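Local coordinates for protein hydrogen peroxide-inducible genes activator (Corynebacterium glutamicum, PDB 6G1D) that senses hydrogen peroxide as a LysR-family transcription factor and, when oxidised, probably switches the expression of peroxide-inducible genes, at residues P101-A110 against A149-L157; K165-D173 against F296-F307. The protein carries 1 engineered substitution. All coordinates share one frame; numbering follows the deposited sequence. Where two conformers were deposited one is given.

Contact 1: P101-A110 against A149-L157; sequences PLTVGIIPTA and AIDVAMMAL. With SO4 (sulfate ion), chain M.
Asp151 turns its CG alongside its own backbone N (chi1 -62°), which carries OD1 to the backbone N of Thr103, 3.0 Å away in a nearly straight hydrogen bond (176°). The donor reaches OD1 on its anti side, and the backbone N of Asp151 returns a bond to Thr103 O, so side chain and main chain together grip one residue just ahead of the strand pairing. Met154 sends CG anti to its N (chi1 -177°) and stays extended, with CB and SD beside Ile106 CG2 and CE 4.1 Å from Ala110 CB.

From Thr103 onward strands 101-106 and 152-156 run parallel. Gly105 N binds Val152 O and Gly105 O takes Met154 N, both at 2.8 Å; Val152 N to Thr103 O and Ile107 N to Met154 O are weak. On the face of Val104 and Ile106, Val104 CG2 meets Val152 CG2 at 3.9 Å. On the other face Ile150 CD1 lies against the bare CA of Gly105, 3.9 Å away. Past the strand, Thr109 N donates to O1 of a sulfate (2.9 Å); this ion, probably from the crystallisation liquor, is also hydrogen-bonded by His207, Leu209 and the engineered Ser208.

This parallel pair of the LysR alpha/beta regulatory domain, related to periplasmic binding proteins, is joined through helices 111-125 and 138-147 and strand 129-135, which bonds to the far edge of 101-106; helix 293-316 packs on one face.

Contact 2: K165-D173 against F296-F307; sequences KEIPLYDED and FEQFALILQRAF
Tyr170 and Phe307 make the aromatic part of this contact, an offset stack with centroids 3.6 Å apart and planes only 2° from parallel. Phe307 CG anti to its N (chi1 177°) swings the ring out from the helix and flat over one face of the tyrosine, and Phe307 CB adds a CH-pi contact over that ring, 3.7 Å from its centroid. The aliphatic part of Glu172 runs beside Phe307, CG 3.7 Å from CE1, while its carboxylate is held by a salt bridge to Arg280 and a hydrogen bond to Ser256.

The apolar contacts follow the helix toward its N-terminal side. Leu169 splits its two methyls between Ala300 and Leu303, one turn apart: CD2 presses on Ala300 CB at 3.5 Å and CD1 meets Leu303 CD1 at 3.9 Å. Ile167 CG2 also touches Ala300 CB. Glu297, bent at chi2, adds a van der Waals contact of its carboxylate, OE2 lying 3.4 Å from Ile167 CG2.

A single hydrogen bond ties side chain to strand: Gln304 NE2 gives its N-H to a lone pair of Leu169 O at 3.0 Å and 170°, nearly in its own amide plane. Leu169 and Tyr170 together form a classic beta bulge opposite Ile282.

This is plain helix-on-sheet packing within the alpha/beta regulatory domain: bulged strand 164-179 rests on helix 293-316 while pairing antiparallel with strand 267-287, and helix 111-125 packs against Ile302, Leu303 and Ala306.

Both segments of contact 1 come earlier in the chain than those of contact 2, strand 152-156 being followed directly by strand 164-179, and both contacts lie in the LysR substrate-binding domain with centres about 11 Å apart. They share one mixed sheet, in which strand 267-287 separates the paired strands of contact 1 from strand 164-179. Helix 293-316 unites them: Phe296 packs on Leu102 and Val152, and meets Ile167 as well, Phe299 packs on Leu102 and Val104, while Ala300, Leu303, Gln304 and Phe307 serve contact 2. Met154 also reaches across to Tyr170. Apolar contacts therefore link strands 100-106 and 152-156 to strand 164-179 and helix 293-316, as part of the regulatory domain that probably senses peroxide.

Contact 1: P101-A110 against A149-L157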
ATOM      1  N   PRO B 101       6.987  19.490 -23.304  1.00 54.05           N
ATOM      2  CA  PRO B 101       6.799  18.896 -21.986  1.00 54.21           C
ATOM      3  C   PRO B 101       7.958  19.162 -21.050  1.00 49.05           C
ATOM      4  O   PRO B 101       9.105  19.143 -21.456  1.00 48.19           O
ATOM      5  CB  PRO B 101       6.716  17.390 -22.274  1.00 54.67           C
ATOM      6  CG  PRO B 101       6.250  17.294 -23.666  1.00 60.84           C
ATOM      7  CD  PRO B 101       6.809  18.492 -24.370  1.00 57.87           C
ATOM      8  N   LEU B 102       7.625  19.449 -19.803  1.00 42.74           N
ATOM      9  CA  LEU B 102       8.576  19.477 -18.714  1.00 41.62           C
ATOM     10  C   LEU B 102       7.809  18.918 -17.537  1.00 40.77           C
ATOM     11  O   LEU B 102       6.793  19.472 -17.159  1.00 41.34           O
ATOM     12  CB  LEU B 102       9.024  20.909 -18.426  1.00 40.53           C
ATOM     13  CG  LEU B 102      10.057  21.087 -17.308  1.00 39.54           C
ATOM     14  CD1 LEU B 102      11.399  20.486 -17.720  1.00 40.62           C
ATOM     15  CD2 LEU B 102      10.190  22.552 -16.928  1.00 39.49           C
ATOM     16  N   THR B 103       8.297  17.837 -16.958  1.00 44.65           N
ATOM     17  CA  THR B 103       7.684  17.268 -15.783  1.00 41.98           C
ATOM     18  C   THR B 103       8.484  17.716 -14.573  1.00 41.32           C
ATOM     19  O   THR B 103       9.688  17.432 -14.458  1.00 41.99           O
ATOM     20  CB  THR B 103       7.618  15.751 -15.907  1.00 43.96           C
ATOM     21  OG1 THR B 103       6.874  15.454 -17.075  1.00 46.22           O
ATOM     22  CG2 THR B 103       6.884  15.137 -14.670  1.00 46.18           C
ATOM     23  N   VAL B 104       7.805  18.399 -13.653  1.00 37.76           N
ATOM     24  CA  VAL B 104       8.429  18.990 -12.480  1.00 36.57           C
ATOM     25  C   VAL B 104       7.888  18.282 -11.237  1.00 36.15           C
ATOM     26  O   VAL B 104       6.692  18.231 -11.010  1.00 35.95           O
ATOM     27  CB  VAL B 104       8.107  20.496 -12.418  1.00 35.56           C
ATOM     28  CG1 VAL B 104       8.781  21.145 -11.236  1.00 34.55           C
ATOM     29  CG2 VAL B 104       8.598  21.194 -13.692  1.00 36.18           C
ATOM     30  N   GLY B 105       8.791  17.705 -10.462  1.00 40.24           N
ATOM     31  CA  GLY B 105       8.459  17.125  -9.167  1.00 40.61           C
ATOM     32  C   GLY B 105       8.577  18.241  -8.138  1.00 39.67           C
ATOM     33  O   GLY B 105       9.503  19.048  -8.210  1.00 40.43           O
ATOM     34  N   ILE B 106       7.631  18.302  -7.197  1.00 33.95           N
ATOM     35  CA  ILE B 106       7.722  19.282  -6.116  1.00 32.88           C
ATOM     36  C   ILE B 106       7.267  18.659  -4.810  1.00 32.77           C
ATOM     37  O   ILE B 106       6.262  17.966  -4.789  1.00 33.14           O
ATOM     38  CB  ILE B 106       6.852  20.522  -6.371  1.00 32.21           C
ATOM     39  CG1 ILE B 106       7.026  21.062  -7.794  1.00 32.88           C
ATOM     40  CG2 ILE B 106       7.157  21.605  -5.345  1.00 31.25           C
ATOM     41  CD1 ILE B 106       6.103  22.233  -8.155  1.00 32.90           C
ATOM     42  N   ILE B 107       7.996  18.961  -3.735  1.00 34.48           N
ATOM     43  CA  ILE B 107       7.630  18.511  -2.394  1.00 34.31           C
ATOM     44  C   ILE B 107       6.294  19.138  -1.911  1.00 34.52           C
ATOM     45  O   ILE B 107       5.971  20.287  -2.274  1.00 33.17           O
ATOM     46  CB  ILE B 107       8.759  18.749  -1.373  1.00 33.41           C
ATOM     47  CG1 ILE B 107       9.102  20.233  -1.226  1.00 33.60           C
ATOM     48  CG2 ILE B 107      10.012  17.958  -1.752  1.00 35.12           C
ATOM     49  CD1 ILE B 107      10.054  20.516  -0.094  1.00 36.47           C
ATOM     50  N   PRO B 108       5.498  18.379  -1.136  1.00 35.65           N
ATOM     51  CA  PRO B 108       4.140  18.830  -0.817  1.00 38.11           C
ATOM     52  C   PRO B 108       4.021  20.103   0.023  1.00 34.89           C
ATOM     53  O   PRO B 108       2.973  20.746  -0.020  1.00 40.33           O
ATOM     54  CB  PRO B 108       3.536  17.663  -0.027  1.00 38.85           C
ATOM     55  CG  PRO B 108       4.429  16.509  -0.212  1.00 41.32           C
ATOM     56  CD  PRO B 108       5.743  16.981  -0.709  1.00 40.01           C
ATOM     57  N   THR B 109       5.054  20.440   0.794  1.00 35.07           N
ATOM     58  CA  THR B 109       5.051  21.662   1.582  1.00 36.41           C
ATOM     59  C   THR B 109       5.620  22.874   0.834  1.00 33.68           C
ATOM     60  O   THR B 109       5.802  23.914   1.449  1.00 32.46           O
ATOM     61  CB  THR B 109       5.802  21.495   2.932  1.00 33.83           C
ATOM     62  OG1 THR B 109       7.201  21.318   2.703  1.00 34.71           O
ATOM     63  CG2 THR B 109       5.213  20.328   3.725  1.00 35.53           C
ATOM     64  N   ALA B 110       5.954  22.715  -0.449  1.00 33.63           N
ATOM     65  CA  ALA B 110       6.227  23.844  -1.328  1.00 34.53           C
ATOM     66  C   ALA B 110       5.228  23.979  -2.475  1.00 36.92           C
ATOM     67  O   ALA B 110       4.838  25.112  -2.809  1.00 33.94           O
ATOM     68  CB  ALA B 110       7.634  23.769  -1.871  1.00 35.65           C
ATOM     69  N   ALA B 149      11.407   9.580 -14.892  1.00 60.29           N
ATOM     70  CA  ALA B 149       9.957   9.808 -14.914  1.00 58.07           C
ATOM     71  C   ALA B 149       9.596  11.253 -14.629  1.00 57.20           C
ATOM     72  O   ALA B 149       8.490  11.654 -14.927  1.00 60.03           O
ATOM     73  CB  ALA B 149       9.240   8.887 -13.926  1.00 59.62           C
ATOM     74  N   ILE B 150      10.501  11.996 -13.992  1.00 47.97           N
ATOM     75  CA  ILE B 150      10.437  13.459 -13.960  1.00 46.63           C
ATOM     76  C   ILE B 150      11.764  14.025 -14.430  1.00 47.78           C
ATOM     77  O   ILE B 150      12.789  13.343 -14.384  1.00 48.66           O
ATOM     78  CB  ILE B 150      10.063  14.022 -12.572  1.00 44.65           C
ATOM     79  CG1 ILE B 150      11.201  13.837 -11.571  1.00 44.15           C
ATOM     80  CG2 ILE B 150       8.779  13.373 -12.052  1.00 43.47           C
ATOM     81  CD1 ILE B 150      10.873  14.176 -10.130  1.00 45.97           C
ATOM     82  N   ASP B 151      11.735  15.286 -14.845  1.00 45.56           N
ATOM     83  CA  ASP B 151      12.915  15.988 -15.380  1.00 47.65           C
ATOM     84  C   ASP B 151      13.697  16.751 -14.315  1.00 45.54           C
ATOM     85  O   ASP B 151      14.946  16.748 -14.289  1.00 43.49           O
ATOM     86  CB  ASP B 151      12.476  16.951 -16.496  1.00 49.95           C
ATOM     87  CG  ASP B 151      11.829  16.193 -17.717  1.00 57.23           C
ATOM     88  OD1 ASP B 151      10.744  16.669 -18.152  1.00 47.26           O
ATOM     89  OD2 ASP B 151      12.390  15.205 -18.335  1.00 58.89           O
ATOM     90  N   VAL B 152      12.958  17.430 -13.442  1.00 41.12           N
ATOM     91  CA  VAL B 152      13.565  18.209 -12.367  0.55 41.99           C
ATOM     92  C   VAL B 152      12.719  18.027 -11.102  1.00 41.00           C
ATOM     93  O   VAL B 152      11.546  17.685 -11.191  1.00 41.40           O
ATOM     94  CB  VAL B 152      13.670  19.708 -12.699  0.55 40.23           C
ATOM     95  CG1 VAL B 152      14.638  19.947 -13.804  0.55 41.23           C
ATOM     96  CG2 VAL B 152      12.325  20.304 -13.049  0.55 43.33           C
ATOM     97  N   ALA B 153      13.330  18.263  -9.944  1.00 39.95           N
ATOM     98  CA  ALA B 153      12.610  18.208  -8.691  1.00 39.11           C
ATOM     99  C   ALA B 153      12.955  19.424  -7.841  1.00 38.20           C
ATOM    100  O   ALA B 153      14.128  19.744  -7.653  1.00 40.44           O
ATOM    101  CB  ALA B 153      12.941  16.926  -7.971  1.00 39.42           C
ATOM    102  N   MET B 154      11.943  20.006  -7.264  1.00 38.50           N
ATOM    103  CA  MET B 154      12.107  21.104  -6.379  1.00 37.72           C
ATOM    104  C   MET B 154      11.981  20.589  -4.950  1.00 36.59           C
ATOM    105  O   MET B 154      10.966  20.158  -4.573  1.00 37.09           O
ATOM    106  CB  MET B 154      11.065  22.152  -6.689  1.00 30.00           C
ATOM    107  CG  MET B 154      11.159  23.406  -5.873  1.00 30.00           C
ATOM    108  SD  MET B 154       9.904  24.622  -6.281  1.00 30.00           S
ATOM    109  CE  MET B 154       9.896  25.502  -4.810  1.00 30.00           C
ATOM    110  N   MET B 155      13.045  20.613  -4.190  1.00 36.74           N
ATOM    111  CA  MET B 155      13.059  20.099  -2.832  1.00 36.54           C
ATOM    112  C   MET B 155      14.011  20.897  -1.984  1.00 36.32           C
ATOM    113  O   MET B 155      14.771  21.725  -2.500  1.00 36.47           O
ATOM    114  CB  MET B 155      13.495  18.613  -2.853  1.00 38.17           C
ATOM    115  CG  MET B 155      14.936  18.402  -3.253  1.00 42.08           C
ATOM    116  SD  MET B 155      15.255  16.640  -3.622  1.00 46.25           S
ATOM    117  CE  MET B 155      14.794  16.755  -5.335  1.00 53.50           C
ATOM    118  N   ALA B 156      14.137  20.500  -0.719  1.00 38.34           N
ATOM    119  CA  ALA B 156      15.158  21.067   0.160  1.00 38.09           C
ATOM    120  C   ALA B 156      16.538  20.483  -0.145  1.00 40.95           C
ATOM    121  O   ALA B 156      16.667  19.313  -0.531  1.00 43.53           O
ATOM    122  CB  ALA B 156      14.800  20.865   1.612  1.00 40.08           C
ATOM    123  N   LEU B 157      17.557  21.325  -0.018  1.00 40.85           N
ATOM    124  CA  LEU B 157      18.923  20.930  -0.215  1.00 44.27           C
ATOM    125  C   LEU B 157      19.626  20.790   1.127  1.00 46.82           C
ATOM    126  O   LEU B 157      19.243  21.466   2.084  1.00 44.23           O
ATOM    127  CB  LEU B 157      19.642  22.008  -1.026  1.00 44.48           C
ATOM    128  CG  LEU B 157      19.110  22.285  -2.417  1.00 43.88           C
ATOM    129  CD1 LEU B 157      20.135  23.177  -3.131  1.00 47.33           C
ATOM    130  CD2 LEU B 157      18.838  21.023  -3.204  1.00 44.66           C
TER
HETATM  131  S   SO4 M 402       7.898  17.902   2.463  1.00 57.88           S
HETATM  132  O1  SO4 M 402       7.579  19.271   1.573  1.00 58.60           O
HETATM  133  O2  SO4 M 402       9.093  16.821   1.900  1.00 61.32           O
HETATM  134  O3  SO4 M 402       8.274  18.550   3.952  1.00 58.58           O
HETATM  135  O4  SO4 M 402       6.486  17.115   2.462  1.00 57.97           O

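Contact 2: K165-D173 against F296-F307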
ATOM      1  N   LYS B 165      22.698  17.101 -10.003  1.00 52.40           N
ATOM      2  CA  LYS B 165      23.144  18.487  -9.826  1.00 54.37           C
ATOM      3  C   LYS B 165      22.049  19.254  -9.085  1.00 47.15           C
ATOM      4  O   LYS B 165      20.879  18.943  -9.207  1.00 47.33           O
ATOM      5  CB  LYS B 165      23.432  19.183 -11.154  1.00 58.36           C
ATOM      6  CG  LYS B 165      24.655  18.652 -11.901  1.00 67.17           C
ATOM      7  CD  LYS B 165      25.240  19.649 -12.883  1.00 82.33           C
ATOM      8  CE  LYS B 165      25.773  19.005 -14.177  1.00 78.96           C
ATOM      9  NZ  LYS B 165      25.592  19.949 -15.321  1.00 80.35           N
ATOM     10  N   GLU B 166      22.455  20.287  -8.363  1.00 48.65           N
ATOM     11  CA  GLU B 166      21.574  21.100  -7.553  1.00 50.11           C
ATOM     12  C   GLU B 166      21.740  22.566  -7.932  1.00 50.45           C
ATOM     13  O   GLU B 166      22.873  23.060  -7.977  1.00 50.64           O
ATOM     14  CB  GLU B 166      21.961  20.934  -6.086  1.00 50.75           C
ATOM     15  CG  GLU B 166      21.857  19.504  -5.589  1.00 53.51           C
ATOM     16  CD  GLU B 166      22.208  19.321  -4.144  1.00 54.22           C
ATOM     17  OE1 GLU B 166      22.875  20.196  -3.555  1.00 63.59           O
ATOM     18  OE2 GLU B 166      21.796  18.287  -3.603  1.00 59.78           O
ATOM     19  N   ILE B 167      20.631  23.248  -8.200  1.00 40.25           N
ATOM     20  CA  ILE B 167      20.644  24.692  -8.401  1.00 40.50           C
ATOM     21  C   ILE B 167      19.988  25.312  -7.159  1.00 38.64           C
ATOM     22  O   ILE B 167      18.797  25.101  -6.960  1.00 37.34           O
ATOM     23  CB  ILE B 167      19.855  25.133  -9.656  1.00 39.36           C
ATOM     24  CG1 ILE B 167      20.368  24.430 -10.907  1.00 42.08           C
ATOM     25  CG2 ILE B 167      20.035  26.635  -9.860  1.00 40.32           C
ATOM     26  CD1 ILE B 167      19.479  24.623 -12.126  1.00 40.54           C
ATOM     27  N   PRO B 168      20.755  26.039  -6.326  1.00 42.65           N
ATOM     28  CA  PRO B 168      20.143  26.698  -5.171  1.00 43.20           C
ATOM     29  C   PRO B 168      19.164  27.772  -5.636  1.00 42.86           C
ATOM     30  O   PRO B 168      19.486  28.540  -6.578  1.00 41.45           O
ATOM     31  CB  PRO B 168      21.340  27.380  -4.460  1.00 43.27           C
ATOM     32  CG  PRO B 168      22.575  26.857  -5.092  1.00 46.51           C
ATOM     33  CD  PRO B 168      22.205  26.307  -6.413  1.00 44.90           C
ATOM     34  N   LEU B 169      17.982  27.812  -5.037  1.00 35.76           N
ATOM     35  CA  LEU B 169      16.962  28.803  -5.445  1.00 34.89           C
ATOM     36  C   LEU B 169      16.852  29.918  -4.424  1.00 35.83           C
ATOM     37  O   LEU B 169      17.084  31.079  -4.748  1.00 35.16           O
ATOM     38  CB  LEU B 169      15.616  28.140  -5.677  1.00 33.77           C
ATOM     39  CG  LEU B 169      15.598  27.045  -6.764  1.00 34.29           C
ATOM     40  CD1 LEU B 169      14.246  26.403  -6.833  1.00 33.72           C
ATOM     41  CD2 LEU B 169      15.951  27.664  -8.109  1.00 36.05           C
ATOM     42  N   TYR B 170      16.513  29.560  -3.192  1.00 40.63           N
ATOM     43  CA  TYR B 170      16.328  30.540  -2.119  1.00 40.78           C
ATOM     44  C   TYR B 170      16.310  29.865  -0.743  1.00 37.70           C
ATOM     45  O   TYR B 170      16.104  28.654  -0.651  1.00 37.09           O
ATOM     46  CB  TYR B 170      15.018  31.302  -2.336  1.00 38.25           C
ATOM     47  CG  TYR B 170      13.819  30.403  -2.565  1.00 37.90           C
ATOM     48  CD1 TYR B 170      13.102  29.855  -1.515  1.00 34.30           C
ATOM     49  CD2 TYR B 170      13.401  30.091  -3.856  1.00 36.42           C
ATOM     50  CE1 TYR B 170      12.020  29.040  -1.729  1.00 35.67           C
ATOM     51  CE2 TYR B 170      12.312  29.259  -4.073  1.00 35.08           C
ATOM     52  CZ  TYR B 170      11.622  28.749  -3.012  1.00 36.74           C
ATOM     53  OH  TYR B 170      10.554  27.946  -3.263  1.00 33.35           O
ATOM     54  N   ASP B 171      16.517  30.671   0.292  1.00 41.93           N
ATOM     55  CA  ASP B 171      16.226  30.305   1.680  1.00 43.47           C
ATOM     56  C   ASP B 171      14.833  30.824   2.074  1.00 43.21           C
ATOM     57  O   ASP B 171      14.535  32.013   1.906  1.00 41.11           O
ATOM     58  CB  ASP B 171      17.276  30.912   2.606  1.00 42.90           C
ATOM     59  CG  ASP B 171      18.605  30.260   2.466  1.00 45.85           C
ATOM     60  OD1 ASP B 171      18.656  29.042   2.240  1.00 47.33           O
ATOM     61  OD2 ASP B 171      19.638  30.948   2.610  1.00 47.60           O
ATOM     62  N   GLU B 172      13.986  29.924   2.541  1.00 35.30           N
ATOM     63  CA  GLU B 172      12.616  30.269   2.907  1.00 34.21           C
ATOM     64  C   GLU B 172      12.496  30.186   4.414  1.00 37.57           C
ATOM     65  O   GLU B 172      12.726  29.104   4.996  1.00 33.97           O
ATOM     66  CB  GLU B 172      11.633  29.302   2.282  1.00 33.35           C
ATOM     67  CG  GLU B 172      10.194  29.522   2.685  1.00 33.78           C
ATOM     68  CD  GLU B 172       9.217  28.703   1.874  1.00 36.48           C
ATOM     69  OE1 GLU B 172       9.632  27.648   1.315  1.00 35.40           O
ATOM     70  OE2 GLU B 172       8.022  29.118   1.815  1.00 34.90           O
ATOM     71  N   ASP B 173      12.100  31.288   5.039  1.00 34.38           N
ATOM     72  CA  ASP B 173      11.953  31.315   6.492  1.00 34.89           C
ATOM     73  C   ASP B 173      10.772  30.469   6.941  1.00 34.17           C
ATOM     74  O   ASP B 173       9.825  30.284   6.192  1.00 33.38           O
ATOM     75  CB  ASP B 173      11.792  32.756   6.992  1.00 36.18           C
ATOM     76  CG  ASP B 173      13.097  33.549   6.939  1.00 42.81           C
ATOM     77  OD1 ASP B 173      14.201  32.987   7.234  1.00 49.85           O
ATOM     78  OD2 ASP B 173      13.026  34.754   6.621  1.00 49.56           O
ATOM     79  N   PHE B 296      17.050  24.225 -17.500  1.00 45.26           N
ATOM     80  CA  PHE B 296      16.752  24.092 -16.091  1.00 44.43           C
ATOM     81  C   PHE B 296      17.197  25.334 -15.301  1.00 44.75           C
ATOM     82  O   PHE B 296      16.523  25.718 -14.364  1.00 42.03           O
ATOM     83  CB  PHE B 296      17.358  22.818 -15.501  1.00 44.95           C
ATOM     84  CG  PHE B 296      16.866  21.536 -16.132  1.00 44.97           C
ATOM     85  CD1 PHE B 296      15.654  21.457 -16.855  1.00 44.06           C
ATOM     86  CD2 PHE B 296      17.609  20.389 -15.966  1.00 45.31           C
ATOM     87  CE1 PHE B 296      15.240  20.259 -17.396  1.00 47.21           C
ATOM     88  CE2 PHE B 296      17.189  19.195 -16.528  1.00 48.16           C
ATOM     89  CZ  PHE B 296      15.992  19.129 -17.226  1.00 47.06           C
ATOM     90  N   GLU B 297      18.289  25.963 -15.722  1.00 53.59           N
ATOM     91  CA  GLU B 297      18.750  27.237 -15.178  1.00 54.62           C
ATOM     92  C   GLU B 297      17.755  28.373 -15.447  1.00 55.32           C
ATOM     93  O   GLU B 297      17.574  29.263 -14.606  1.00 52.98           O
ATOM     94  CB  GLU B 297      20.103  27.632 -15.770  1.00 58.60           C
ATOM     95  CG  GLU B 297      20.967  28.460 -14.871  1.00 68.45           C
ATOM     96  CD  GLU B 297      21.617  27.619 -13.782  1.00 67.91           C
ATOM     97  OE1 GLU B 297      22.212  26.567 -14.132  1.00 72.03           O
ATOM     98  OE2 GLU B 297      21.549  28.019 -12.589  1.00 69.43           O
ATOM     99  N   GLN B 298      17.124  28.357 -16.620  1.00 43.55           N
ATOM    100  CA  GLN B 298      16.060  29.313 -16.904  1.00 47.34           C
ATOM    101  C   GLN B 298      14.844  29.002 -16.056  1.00 43.92           C
ATOM    102  O   GLN B 298      14.179  29.909 -15.574  1.00 40.47           O
ATOM    103  CB  GLN B 298      15.619  29.303 -18.376  1.00 49.49           C
ATOM    104  CG  GLN B 298      16.502  30.020 -19.368  1.00 57.01           C
ATOM    105  CD  GLN B 298      16.123  29.670 -20.807  1.00 58.88           C
ATOM    106  OE1 GLN B 298      16.708  28.760 -21.372  1.00 58.88           O
ATOM    107  NE2 GLN B 298      15.138  30.385 -21.411  1.00 53.75           N
ATOM    108  N   PHE B 299      14.528  27.725 -15.888  1.00 39.66           N
ATOM    109  CA  PHE B 299      13.402  27.371 -15.055  1.00 40.23           C
ATOM    110  C   PHE B 299      13.637  27.818 -13.636  1.00 39.60           C
ATOM    111  O   PHE B 299      12.711  28.264 -12.975  1.00 37.51           O
ATOM    112  CB  PHE B 299      13.095  25.862 -15.079  1.00 39.82           C
ATOM    113  CG  PHE B 299      11.756  25.529 -14.522  1.00 41.70           C
ATOM    114  CD1 PHE B 299      11.600  24.698 -13.417  1.00 39.49           C
ATOM    115  CD2 PHE B 299      10.640  26.112 -15.075  1.00 40.92           C
ATOM    116  CE1 PHE B 299      10.356  24.468 -12.884  1.00 39.27           C
ATOM    117  CE2 PHE B 299       9.369  25.855 -14.555  1.00 42.41           C
ATOM    118  CZ  PHE B 299       9.227  24.999 -13.474  1.00 41.43           C
ATOM    119  N   ALA B 300      14.880  27.679 -13.160  1.00 41.02           N
ATOM    120  CA  ALA B 300      15.236  28.136 -11.813  1.00 38.39           C
ATOM    121  C   ALA B 300      14.914  29.612 -11.610  1.00 40.25           C
ATOM    122  O   ALA B 300      14.420  30.002 -10.528  1.00 36.41           O
ATOM    123  CB  ALA B 300      16.705  27.902 -11.525  1.00 38.84           C
ATOM    124  N   LEU B 301      15.218  30.447 -12.610  1.00 40.30           N
ATOM    125  CA  LEU B 301      14.911  31.869 -12.506  1.00 39.03           C
ATOM    126  C   LEU B 301      13.403  32.113 -12.319  1.00 37.82           C
ATOM    127  O   LEU B 301      13.002  33.009 -11.556  1.00 39.68           O
ATOM    128  CB  LEU B 301      15.437  32.647 -13.728  1.00 43.37           C
ATOM    129  CG  LEU B 301      16.949  32.744 -13.958  1.00 45.63           C
ATOM    130  CD1 LEU B 301      17.160  33.511 -15.279  1.00 43.39           C
ATOM    131  CD2 LEU B 301      17.660  33.431 -12.774  1.00 46.33           C
ATOM    132  N   ILE B 302      12.574  31.328 -13.003  1.00 37.36           N
ATOM    133  CA  ILE B 302      11.130  31.385 -12.862  1.00 37.96           C
ATOM    134  C   ILE B 302      10.705  31.060 -11.446  1.00 40.94           C
ATOM    135  O   ILE B 302       9.877  31.758 -10.860  1.00 36.52           O
ATOM    136  CB  ILE B 302      10.404  30.438 -13.854  1.00 38.58           C
ATOM    137  CG1 ILE B 302      10.655  30.885 -15.291  1.00 42.13           C
ATOM    138  CG2 ILE B 302       8.900  30.400 -13.588  1.00 37.73           C
ATOM    139  CD1 ILE B 302      10.117  29.947 -16.346  1.00 46.08           C
ATOM    140  N   LEU B 303      11.268  29.996 -10.898  1.00 35.66           N
ATOM    141  CA  LEU B 303      10.970  29.604  -9.531  1.00 36.36           C
ATOM    142  C   LEU B 303      11.425  30.664  -8.512  1.00 34.94           C
ATOM    143  O   LEU B 303      10.726  30.871  -7.534  1.00 32.50           O
ATOM    144  CB  LEU B 303      11.569  28.234  -9.210  1.00 33.75           C
ATOM    145  CG  LEU B 303      10.961  27.079 -10.003  1.00 35.34           C
ATOM    146  CD1 LEU B 303      11.756  25.789  -9.749  1.00 34.70           C
ATOM    147  CD2 LEU B 303       9.495  26.895  -9.642  1.00 36.41           C
ATOM    148  N   GLN B 304      12.574  31.302  -8.721  1.00 34.25           N
ATOM    149  CA  GLN B 304      13.002  32.370  -7.828  1.00 35.92           C
ATOM    150  C   GLN B 304      12.052  33.563  -7.871  1.00 37.89           C
ATOM    151  O   GLN B 304      11.748  34.178  -6.809  1.00 35.66           O
ATOM    152  CB  GLN B 304      14.414  32.815  -8.142  1.00 36.92           C
ATOM    153  CG  GLN B 304      15.463  31.726  -7.828  1.00 36.85           C
ATOM    154  CD  GLN B 304      16.833  32.140  -8.318  1.00 38.15           C
ATOM    155  OE1 GLN B 304      16.983  32.629  -9.459  1.00 39.84           O
ATOM    156  NE2 GLN B 304      17.826  31.987  -7.462  1.00 36.71           N
ATOM    157  N   ARG B 305      11.550  33.879  -9.075  1.00 34.34           N
ATOM    158  CA  ARG B 305      10.565  34.943  -9.211  1.00 34.77           C
ATOM    159  C   ARG B 305       9.233  34.548  -8.573  1.00 34.39           C
ATOM    160  O   ARG B 305       8.617  35.350  -7.874  1.00 33.89           O
ATOM    161  CB  ARG B 305      10.380  35.357 -10.689  1.00 38.10           C
ATOM    162  CG  ARG B 305      11.582  36.037 -11.310  1.00 45.67           C
ATOM    163  CD  ARG B 305      11.463  36.130 -12.829  1.00 46.25           C
ATOM    164  NE  ARG B 305      10.182  36.725 -13.230  1.00 43.43           N
ATOM    165  CZ  ARG B 305       9.587  36.551 -14.414  1.00 43.71           C
ATOM    166  NH1 ARG B 305      10.132  35.796 -15.377  1.00 45.13           N
ATOM    167  NH2 ARG B 305       8.414  37.131 -14.653  1.00 39.68           N
ATOM    168  N   ALA B 306       8.798  33.325  -8.811  1.00 33.70           N
ATOM    169  CA  ALA B 306       7.571  32.812  -8.197  1.00 33.28           C
ATOM    170  C   ALA B 306       7.591  32.865  -6.686  1.00 31.70           C
ATOM    171  O   ALA B 306       6.598  33.222  -6.062  1.00 32.98           O
ATOM    172  CB  ALA B 306       7.291  31.366  -8.667  1.00 32.76           C
ATOM    173  N   PHE B 307       8.725  32.533  -6.096  1.00 34.75           N
ATOM    174  CA  PHE B 307       8.878  32.583  -4.650  1.00 36.94           C
ATOM    175  C   PHE B 307       8.762  34.024  -4.147  1.00 38.33           C
ATOM    176  O   PHE B 307       8.125  34.268  -3.121  1.00 37.21           O
ATOM    177  CB  PHE B 307      10.199  31.958  -4.190  1.00 35.22           C
ATOM    178  CG  PHE B 307      10.423  32.055  -2.708  1.00 34.81           C
ATOM    179  CD1 PHE B 307       9.577  31.377  -1.832  1.00 36.41           C
ATOM    180  CD2 PHE B 307      11.439  32.855  -2.183  1.00 34.06           C
ATOM    181  CE1 PHE B 307       9.751  31.478  -0.454  1.00 36.38           C
ATOM    182  CE2 PHE B 307      11.630  32.951  -0.814  1.00 38.50           C
ATOM    183  CZ  PHE B 307      10.790  32.264   0.049  1.00 38.17           C
TER